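Local coordinates for protein histone-lysine N-methyltransferase, H3 lysine-9 specific SUVH6 (Arabidopsis thaliana, PDB 6A5K) that methylates histone H3 at the H3K9 position from S-adenosylmethionine through a SET domain and, through its SRA domain, probably recognises methylated DNA, at residues A[338-343]-A[347-352]; A[315-318]-A[322-325]; A[463-468]-A[474-479]. The protein carries 1 engineered substitution. One frame throughout, in Å; residues are numbered along the deposited sequence.

How the contacts relate
The three contacts follow one another along the chain and lie on the same side of its centre. Contacts 1 and 2 have centres about 13 Å apart. They meet where Y343 O packs on Y316 CD2, 3.5 Å away, and where the rings of Y343 and F318 stack. Contact 3 has its centre about 15 Å from each of the others. T347 OG1 of contact 1 packs on M479 CE of contact 3 at 3.3 Å, and A325 CA of contact 2 lies 3.4 Å from Q464 OE1. Contact 1 holds two zinc ligands of the pre-SET cluster. The cofactor is more distant: the side chain of V478 is about 12 Å from S-adenosylmethionine.

Contact 1 (A[338-343]-A[347-352]); sequences CPSSCY and TQHGIK. With ZN (zinc ion), chain C.
H349 reaches over to the turn that carries S340 and binds its backbone carbonyl. The bond runs from H349 NE2 to S340 O, 3.1 Å, with an N-H...O angle of 155°. The oxygen lies close to the ring plane, at the ring edge. NE2 itself is tilted from the carbonyl plane of S340. The hydroxyl of S340 adds a looser touch, with OG 3.5 Å from H349 CE1. S340 OG is trans to its own backbone N (chi1 161°), which puts it above the ring plane, beyond the CE1 rim. Both residues are exposed, so this side is a thin surface contact of only 81 Å².

The tight part lies within 338-343, at the zinc end. P339 to C342 form a type I turn, closed by C342 N to P339 O at 3.0 Å. The turn brings two buried thiolates to one metal: C338 SG lies 2.3 Å and C342 SG 2.4 Å from the zinc ion. C296 and C332 complete the site. Both also bind a second zinc, so they bridge metals. Such sharing of cysteines among three zinc ions is the mark of the pre-SET triangular zinc cluster.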
loop_
_atom_site.group_PDB
_atom_site.type_symbol
_atom_site.label_atom_id
_atom_site.label_comp_id
_atom_site.label_asym_id
_atom_site.label_seq_id
_atom_site.Cartn_x
_atom_site.Cartn_y
_atom_site.Cartn_z
ATOM N N CYS A 338 5.058 -27.054 -11.756
ATOM C CA CYS A 338 5.946 -26.108 -11.087
ATOM C C CYS A 338 5.823 -26.174 -9.563
ATOM O O CYS A 338 4.788 -26.573 -9.035
ATOM C CB CYS A 338 5.649 -24.688 -11.579
ATOM S SG CYS A 338 3.940 -24.206 -11.293
ATOM N N PRO A 339 6.888 -25.777 -8.849
ATOM C CA PRO A 339 6.822 -25.811 -7.385
ATOM C C PRO A 339 5.888 -24.752 -6.797
ATOM O O PRO A 339 5.446 -23.829 -7.495
ATOM C CB PRO A 339 8.272 -25.551 -6.966
ATOM C CG PRO A 339 8.863 -24.796 -8.109
ATOM C CD PRO A 339 8.218 -25.368 -9.334
ATOM N N SER A 340 5.593 -24.901 -5.510
ATOM C CA SER A 340 4.757 -23.957 -4.775
ATOM C C SER A 340 5.323 -22.541 -4.822
ATOM O O SER A 340 4.580 -21.557 -4.768
ATOM C CB SER A 340 4.610 -24.412 -3.322
ATOM O OG SER A 340 4.204 -23.343 -2.488
ATOM N N SER A 341 6.644 -22.446 -4.928
ATOM C CA SER A 341 7.328 -21.162 -4.924
ATOM C C SER A 341 7.240 -20.452 -6.272
ATOM O O SER A 341 7.817 -19.379 -6.446
ATOM C CB SER A 341 8.793 -21.352 -4.537
ATOM O OG SER A 341 9.432 -22.255 -5.427
ATOM N N CYS A 342 6.532 -21.057 -7.222
ATOM C CA CYS A 342 6.403 -20.489 -8.561
ATOM C C CYS A 342 5.982 -19.033 -8.510
ATOM O O CYS A 342 5.097 -18.661 -7.741
ATOM C CB CYS A 342 5.393 -21.269 -9.403
ATOM S SG CYS A 342 5.123 -20.506 -11.028
ATOM N N TYR A 343 6.620 -18.216 -9.340
ATOM C CA TYR A 343 6.334 -16.785 -9.386
ATOM C C TYR A 343 4.876 -16.515 -9.758
ATOM O O TYR A 343 4.327 -15.453 -9.454
ATOM C CB TYR A 343 7.285 -16.106 -10.371
ATOM C CG TYR A 343 8.741 -16.237 -9.968
ATOM C CD1 TYR A 343 9.161 -15.877 -8.693
ATOM C CD2 TYR A 343 9.691 -16.739 -10.854
ATOM C CE1 TYR A 343 10.493 -15.996 -8.313
ATOM C CE2 TYR A 343 11.027 -16.859 -10.483
ATOM C CZ TYR A 343 11.416 -16.485 -9.211
ATOM O OH TYR A 343 12.727 -16.598 -8.834
ATOM N N THR A 347 -1.789 -15.291 -5.045
ATOM C CA THR A 347 -3.054 -15.120 -4.328
ATOM C C THR A 347 -3.646 -16.462 -3.880
ATOM O O THR A 347 -4.423 -16.517 -2.924
ATOM C CB THR A 347 -4.115 -14.357 -5.180
ATOM O OG1 THR A 347 -4.515 -15.146 -6.311
ATOM C CG2 THR A 347 -3.556 -13.045 -5.665
ATOM N N GLN A 348 -3.266 -17.547 -4.548
ATOM C CA GLN A 348 -3.824 -18.852 -4.198
ATOM C C GLN A 348 -3.336 -19.318 -2.821
ATOM O O GLN A 348 -3.925 -20.213 -2.220
ATOM C CB GLN A 348 -3.476 -19.895 -5.265
ATOM C CG GLN A 348 -1.985 -20.150 -5.434
ATOM C CD GLN A 348 -1.679 -20.952 -6.684
ATOM O OE1 GLN A 348 -1.311 -22.120 -6.606
ATOM N NE2 GLN A 348 -1.823 -20.322 -7.845
ATOM N N HIS A 349 -2.271 -18.696 -2.326
ATOM C CA HIS A 349 -1.701 -19.064 -1.034
ATOM C C HIS A 349 -2.429 -18.410 0.143
ATOM O O HIS A 349 -2.104 -18.668 1.304
ATOM C CB HIS A 349 -0.216 -18.710 -0.998
ATOM C CG HIS A 349 0.631 -19.572 -1.876
ATOM N ND1 HIS A 349 0.398 -20.924 -2.039
ATOM C CD2 HIS A 349 1.706 -19.286 -2.648
ATOM C CE1 HIS A 349 1.291 -21.428 -2.866
ATOM N NE2 HIS A 349 2.099 -20.452 -3.255
ATOM N N GLY A 350 -3.415 -17.572 -0.157
ATOM C CA GLY A 350 -4.256 -16.988 0.873
ATOM C C GLY A 350 -3.632 -15.834 1.644
ATOM O O GLY A 350 -2.588 -15.307 1.270
ATOM N N ILE A 351 -4.294 -15.446 2.729
ATOM C CA ILE A 351 -3.907 -14.271 3.511
ATOM C C ILE A 351 -2.551 -14.457 4.191
ATOM O O ILE A 351 -2.299 -15.490 4.809
ATOM C CB ILE A 351 -4.976 -13.948 4.573
ATOM C CG1 ILE A 351 -6.320 -13.669 3.900
ATOM C CG2 ILE A 351 -4.550 -12.761 5.428
ATOM C CD1 ILE A 351 -7.470 -13.510 4.868
ATOM N N LYS A 352 -1.673 -13.463 4.061
ATOM C CA LYS A 352 -0.371 -13.492 4.723
ATOM C C LYS A 352 -0.235 -12.344 5.729
ATOM O O LYS A 352 0.587 -12.399 6.644
ATOM C CB LYS A 352 0.764 -13.414 3.697
ATOM C CG LYS A 352 0.879 -14.617 2.773
ATOM C CD LYS A 352 1.012 -15.902 3.567
ATOM C CE LYS A 352 0.900 -17.120 2.661
ATOM N NZ LYS A 352 1.022 -18.388 3.433
HETATM ZN ZN ZN C . 4.192 -22.207 -12.448
#

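Contact 2 (A[315-318]-A[322-325]); sequences PYNF and IVGA
P315 and V323 share the one direct backbone hydrogen bond of this contact. V323 N donates to P315 O at 3.0 Å, and the bond is almost straight, with an N-H...O angle of 178°. The donor is tilted from the carbonyl plane. The same oxygen takes a second bond, from a water 2.8 Å from P315 O. That water also donates to G324 O, at 2.6 Å, and so joins the two segments a second time. Two donors thus grip the carbonyl of P315.

The backbones make a single bridge, with Y316 opposite I322. Neither segment is a regular strand. The pair folds back on itself within the pre-SET region, in the loop between helix 305-309 and strand 328-330. I322 also bonds through its backbone to G376, and its side chain rests on Y462 and Q464 of the SET-domain strand 461-467. These side-chain contacts join the pre-SET loop to that strand.

Apolar packing comes from three side chains. The Y316 ring slants past I322, with CD1 3.6 Å from I322 CA and 4.0 Å from I322 CB. I322 N sits at the edge of that ring, in its plane. The CG2 methyl of V323 does the other work. It is trans to the carbonyl carbon of V323, which directs it to the Y316 backbone, 3.7 Å from Y316 C. The side chains of V323 and N317 cross at about a right angle, with V323 CG2 3.8 Å from N317 OD1.

The polar ends have partners outside the two segments. N317 ND2 donates to E29, and N317 OD1 accepts from R22. Both belong to helix 5-29, whose Q26 also touches N317 and V323. Y316 OH makes a weak hydrogen bond to E331.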
loop_
_atom_site.group_PDB
_atom_site.type_symbol
_atom_site.label_atom_id
_atom_site.label_comp_id
_atom_site.label_asym_id
_atom_site.label_seq_id
_atom_site.Cartn_x
_atom_site.Cartn_y
_atom_site.Cartn_z
ATOM N N PRO A 315 2.953 -11.624 -14.612
ATOM C CA PRO A 315 2.302 -10.428 -14.058
ATOM C C PRO A 315 2.728 -10.081 -12.625
ATOM O O PRO A 315 2.228 -9.104 -12.068
ATOM C CB PRO A 315 0.814 -10.792 -14.106
ATOM C CG PRO A 315 0.794 -12.278 -14.034
ATOM C CD PRO A 315 2.002 -12.735 -14.796
ATOM N N TYR A 316 3.619 -10.875 -12.042
ATOM C CA TYR A 316 4.176 -10.576 -10.727
ATOM C C TYR A 316 5.683 -10.395 -10.845
ATOM O O TYR A 316 6.309 -10.981 -11.720
ATOM C CB TYR A 316 3.878 -11.701 -9.724
ATOM C CG TYR A 316 2.412 -11.969 -9.452
ATOM C CD1 TYR A 316 1.670 -11.135 -8.616
ATOM C CD2 TYR A 316 1.775 -13.080 -10.003
ATOM C CE1 TYR A 316 0.328 -11.389 -8.357
ATOM C CE2 TYR A 316 0.432 -13.339 -9.749
ATOM C CZ TYR A 316 -0.284 -12.494 -8.930
ATOM O OH TYR A 316 -1.617 -12.756 -8.681
ATOM N N ASN A 317 6.274 -9.599 -9.958
ATOM C CA ASN A 317 7.725 -9.611 -9.819
ATOM C C ASN A 317 8.150 -10.831 -9.009
ATOM O O ASN A 317 7.321 -11.503 -8.403
ATOM C CB ASN A 317 8.238 -8.325 -9.160
ATOM C CG ASN A 317 8.111 -7.117 -10.070
ATOM O OD1 ASN A 317 7.464 -6.132 -9.723
ATOM N ND2 ASN A 317 8.723 -7.195 -11.248
ATOM N N PHE A 318 9.448 -11.107 -8.976
ATOM C CA PHE A 318 9.934 -12.306 -8.300
ATOM C C PHE A 318 9.723 -12.240 -6.783
ATOM O O PHE A 318 9.799 -13.264 -6.101
ATOM C CB PHE A 318 11.414 -12.541 -8.610
ATOM C CG PHE A 318 11.678 -13.039 -10.009
ATOM C CD1 PHE A 318 10.638 -13.212 -10.912
ATOM C CD2 PHE A 318 12.967 -13.344 -10.414
ATOM C CE1 PHE A 318 10.881 -13.665 -12.196
ATOM C CE2 PHE A 318 13.220 -13.806 -11.698
ATOM C CZ PHE A 318 12.172 -13.967 -12.590
ATOM N N ILE A 322 2.476 -7.708 -7.338
ATOM C CA ILE A 322 1.897 -7.554 -8.669
ATOM C C ILE A 322 2.588 -6.381 -9.376
ATOM O O ILE A 322 2.891 -5.359 -8.757
ATOM C CB ILE A 322 0.357 -7.336 -8.596
ATOM C CG1 ILE A 322 -0.295 -7.469 -9.967
ATOM C CG2 ILE A 322 -0.002 -5.987 -7.955
ATOM C CD1 ILE A 322 -1.826 -7.314 -9.907
ATOM N N VAL A 323 2.884 -6.545 -10.661
ATOM C CA VAL A 323 3.550 -5.483 -11.410
ATOM C C VAL A 323 2.579 -4.325 -11.644
ATOM O O VAL A 323 2.935 -3.151 -11.506
ATOM C CB VAL A 323 4.093 -5.999 -12.760
ATOM C CG1 VAL A 323 4.680 -4.857 -13.579
ATOM C CG2 VAL A 323 5.136 -7.102 -12.533
ATOM N N GLY A 324 1.347 -4.675 -11.992
ATOM C CA GLY A 324 0.296 -3.703 -12.211
ATOM C C GLY A 324 -1.006 -4.425 -12.477
ATOM O O GLY A 324 -1.006 -5.611 -12.827
ATOM N N ALA A 325 -2.114 -3.713 -12.303
ATOM C CA ALA A 325 -3.432 -4.266 -12.566
ATOM C C ALA A 325 -3.550 -4.679 -14.028
ATOM O O ALA A 325 -2.943 -4.064 -14.903
ATOM C CB ALA A 325 -4.516 -3.255 -12.204
HETATM O O HOH W 1 0.791 -7.298 -13.664
#

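Contact 3 (A[463-468]-A[474-479]); sequences AQNVLY and RIPHVM
The H477 imidazole carries Y468 on one face. Y468 CE2 stands 3.3 Å above the imidazole plane, offset toward the rim. The two rings form an offset stack, with centroids 4.7 Å apart and planes inclined by 27°. V466 O lies at the edge of the imidazole, in its plane. Y468 CG is wedged between the backbone N and carbonyl carbon (chi1 68°), a turn that swings the phenol back over H477. E381 bonds to H477 ND1 and D469 to H477 NE2, so both ring nitrogens are held. Without the imidazole, as with an alanine here, Y468 would probably lose its stacking partner, and E381 and D469 their hydrogen-bond mate.

V466 and H477 face each other in an antiparallel hairpin of the SET domain, strands 461-467 and 477-482; Y468 follows the first strand. The hydrogen-bonded pairs are Q464 with M479 and V466 with H477, each linked by two backbone bonds. N465 and V478 form the non-hydrogen-bonded pair between them. N465 CA also points a C-H at H477 O, 3.4 Å away.

On the face with V466 and M479, V466 CG2 lies 3.5 Å from M479 CG, and the two side chains cross at about a right angle. M479 is selenomethionine. On the side of N465 and L467, P476 packs against both. Its CG is 3.5 Å from N465 CG, and L467 CD2 is 3.7 Å from P476 CA.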
loop_
_atom_site.group_PDB
_atom_site.type_symbol
_atom_site.label_atom_id
_atom_site.label_comp_id
_atom_site.label_asym_id
_atom_site.label_seq_id
_atom_site.Cartn_x
_atom_site.Cartn_y
_atom_site.Cartn_z
ATOM N N ALA A 463 -9.502 -4.177 -6.844
ATOM C CA ALA A 463 -9.910 -5.549 -7.133
ATOM C C ALA A 463 -9.244 -6.042 -8.412
ATOM O O ALA A 463 -9.121 -5.308 -9.393
ATOM C CB ALA A 463 -11.434 -5.648 -7.250
ATOM N N GLN A 464 -8.813 -7.295 -8.380
ATOM C CA GLN A 464 -8.083 -7.913 -9.470
ATOM C C GLN A 464 -8.640 -9.308 -9.706
ATOM O O GLN A 464 -8.652 -10.143 -8.794
ATOM C CB GLN A 464 -6.591 -7.986 -9.147
ATOM C CG GLN A 464 -5.750 -8.722 -10.180
ATOM C CD GLN A 464 -5.818 -8.053 -11.543
ATOM O OE1 GLN A 464 -5.446 -6.885 -11.693
ATOM N NE2 GLN A 464 -6.309 -8.786 -12.545
ATOM N N ASN A 465 -9.105 -9.558 -10.924
ATOM C CA ASN A 465 -9.608 -10.880 -11.287
ATOM C C ASN A 465 -8.455 -11.861 -11.457
ATOM O O ASN A 465 -7.485 -11.562 -12.155
ATOM C CB ASN A 465 -10.432 -10.812 -12.574
ATOM C CG ASN A 465 -11.773 -10.125 -12.375
ATOM O OD1 ASN A 465 -12.240 -9.965 -11.252
ATOM N ND2 ASN A 465 -12.401 -9.725 -13.473
ATOM N N VAL A 466 -8.563 -13.022 -10.810
ATOM C CA VAL A 466 -7.533 -14.058 -10.900
ATOM C C VAL A 466 -8.160 -15.423 -11.185
ATOM O O VAL A 466 -9.179 -15.785 -10.600
ATOM C CB VAL A 466 -6.679 -14.146 -9.601
ATOM C CG1 VAL A 466 -5.633 -15.270 -9.702
ATOM C CG2 VAL A 466 -5.978 -12.817 -9.325
ATOM N N LEU A 467 -7.549 -16.167 -12.100
ATOM C CA LEU A 467 -7.940 -17.549 -12.358
ATOM C C LEU A 467 -6.778 -18.484 -12.043
ATOM O O LEU A 467 -5.631 -18.169 -12.374
ATOM C CB LEU A 467 -8.380 -17.719 -13.814
ATOM C CG LEU A 467 -9.671 -16.988 -14.198
ATOM C CD1 LEU A 467 -9.834 -16.925 -15.713
ATOM C CD2 LEU A 467 -10.875 -17.674 -13.551
ATOM N N TYR A 468 -7.059 -19.618 -11.395
ATOM C CA TYR A 468 -6.022 -20.637 -11.206
ATOM C C TYR A 468 -6.557 -22.068 -11.064
ATOM O O TYR A 468 -5.975 -22.995 -11.628
ATOM C CB TYR A 468 -5.140 -20.293 -9.996
ATOM C CG TYR A 468 -5.814 -20.377 -8.642
ATOM C CD1 TYR A 468 -5.675 -21.509 -7.846
ATOM C CD2 TYR A 468 -6.560 -19.316 -8.144
ATOM C CE1 TYR A 468 -6.279 -21.591 -6.604
ATOM C CE2 TYR A 468 -7.164 -19.391 -6.898
ATOM C CZ TYR A 468 -7.021 -20.532 -6.136
ATOM O OH TYR A 468 -7.619 -20.618 -4.898
ATOM N N ARG A 474 -16.205 -16.243 -16.400
ATOM C CA ARG A 474 -17.427 -15.636 -15.891
ATOM C C ARG A 474 -17.335 -15.429 -14.390
ATOM O O ARG A 474 -17.980 -14.539 -13.829
ATOM C CB ARG A 474 -18.642 -16.508 -16.193
ATOM C CG ARG A 474 -18.838 -16.862 -17.643
ATOM C CD ARG A 474 -20.009 -17.839 -17.755
ATOM N NE ARG A 474 -19.718 -19.080 -17.040
ATOM C CZ ARG A 474 -20.616 -20.026 -16.778
ATOM N NH1 ARG A 474 -21.880 -19.882 -17.170
ATOM N NH2 ARG A 474 -20.248 -21.121 -16.124
ATOM N N ILE A 475 -16.553 -16.282 -13.738
ATOM C CA ILE A 475 -16.484 -16.285 -12.281
ATOM C C ILE A 475 -15.044 -16.330 -11.772
ATOM O O ILE A 475 -14.642 -17.267 -11.079
ATOM C CB ILE A 475 -17.285 -17.466 -11.701
ATOM C CG1 ILE A 475 -16.924 -18.771 -12.419
ATOM C CG2 ILE A 475 -18.778 -17.198 -11.840
ATOM C CD1 ILE A 475 -17.372 -20.013 -11.692
ATOM N N PRO A 476 -14.256 -15.299 -12.105
ATOM C CA PRO A 476 -12.894 -15.257 -11.578
ATOM C C PRO A 476 -12.892 -15.017 -10.075
ATOM O O PRO A 476 -13.887 -14.529 -9.519
ATOM C CB PRO A 476 -12.272 -14.079 -12.325
ATOM C CG PRO A 476 -13.429 -13.164 -12.579
ATOM C CD PRO A 476 -14.583 -14.088 -12.880
ATOM N N HIS A 477 -11.794 -15.380 -9.423
ATOM C CA HIS A 477 -11.567 -14.990 -8.039
ATOM C C HIS A 477 -11.384 -13.481 -7.977
ATOM O O HIS A 477 -10.692 -12.903 -8.817
ATOM C CB HIS A 477 -10.337 -15.695 -7.464
ATOM C CG HIS A 477 -10.481 -17.179 -7.374
ATOM N ND1 HIS A 477 -11.048 -17.809 -6.287
ATOM C CD2 HIS A 477 -10.132 -18.164 -8.238
ATOM C CE1 HIS A 477 -11.049 -19.115 -6.488
ATOM N NE2 HIS A 477 -10.500 -19.355 -7.666
ATOM N N VAL A 478 -12.003 -12.841 -6.989
ATOM C CA VAL A 478 -11.810 -11.404 -6.799
ATOM C C VAL A 478 -10.759 -11.196 -5.711
ATOM O O VAL A 478 -11.007 -11.462 -4.535
ATOM C CB VAL A 478 -13.137 -10.705 -6.449
ATOM C CG1 VAL A 478 -12.911 -9.245 -6.054
ATOM C CG2 VAL A 478 -14.100 -10.806 -7.643
HETATM N N MSE A 479 -9.572 -10.752 -6.118
HETATM C CA MSE A 479 -8.435 -10.632 -5.209
HETATM C C MSE A 479 -8.060 -9.170 -5.022
HETATM O O MSE A 479 -7.845 -8.466 -6.005
HETATM C CB MSE A 479 -7.231 -11.403 -5.759
HETATM C CG MSE A 479 -7.554 -12.849 -6.168
HETATM SE SE MSE A 479 -8.165 -13.856 -4.632
HETATM C CE MSE A 479 -7.548 -15.644 -5.134
#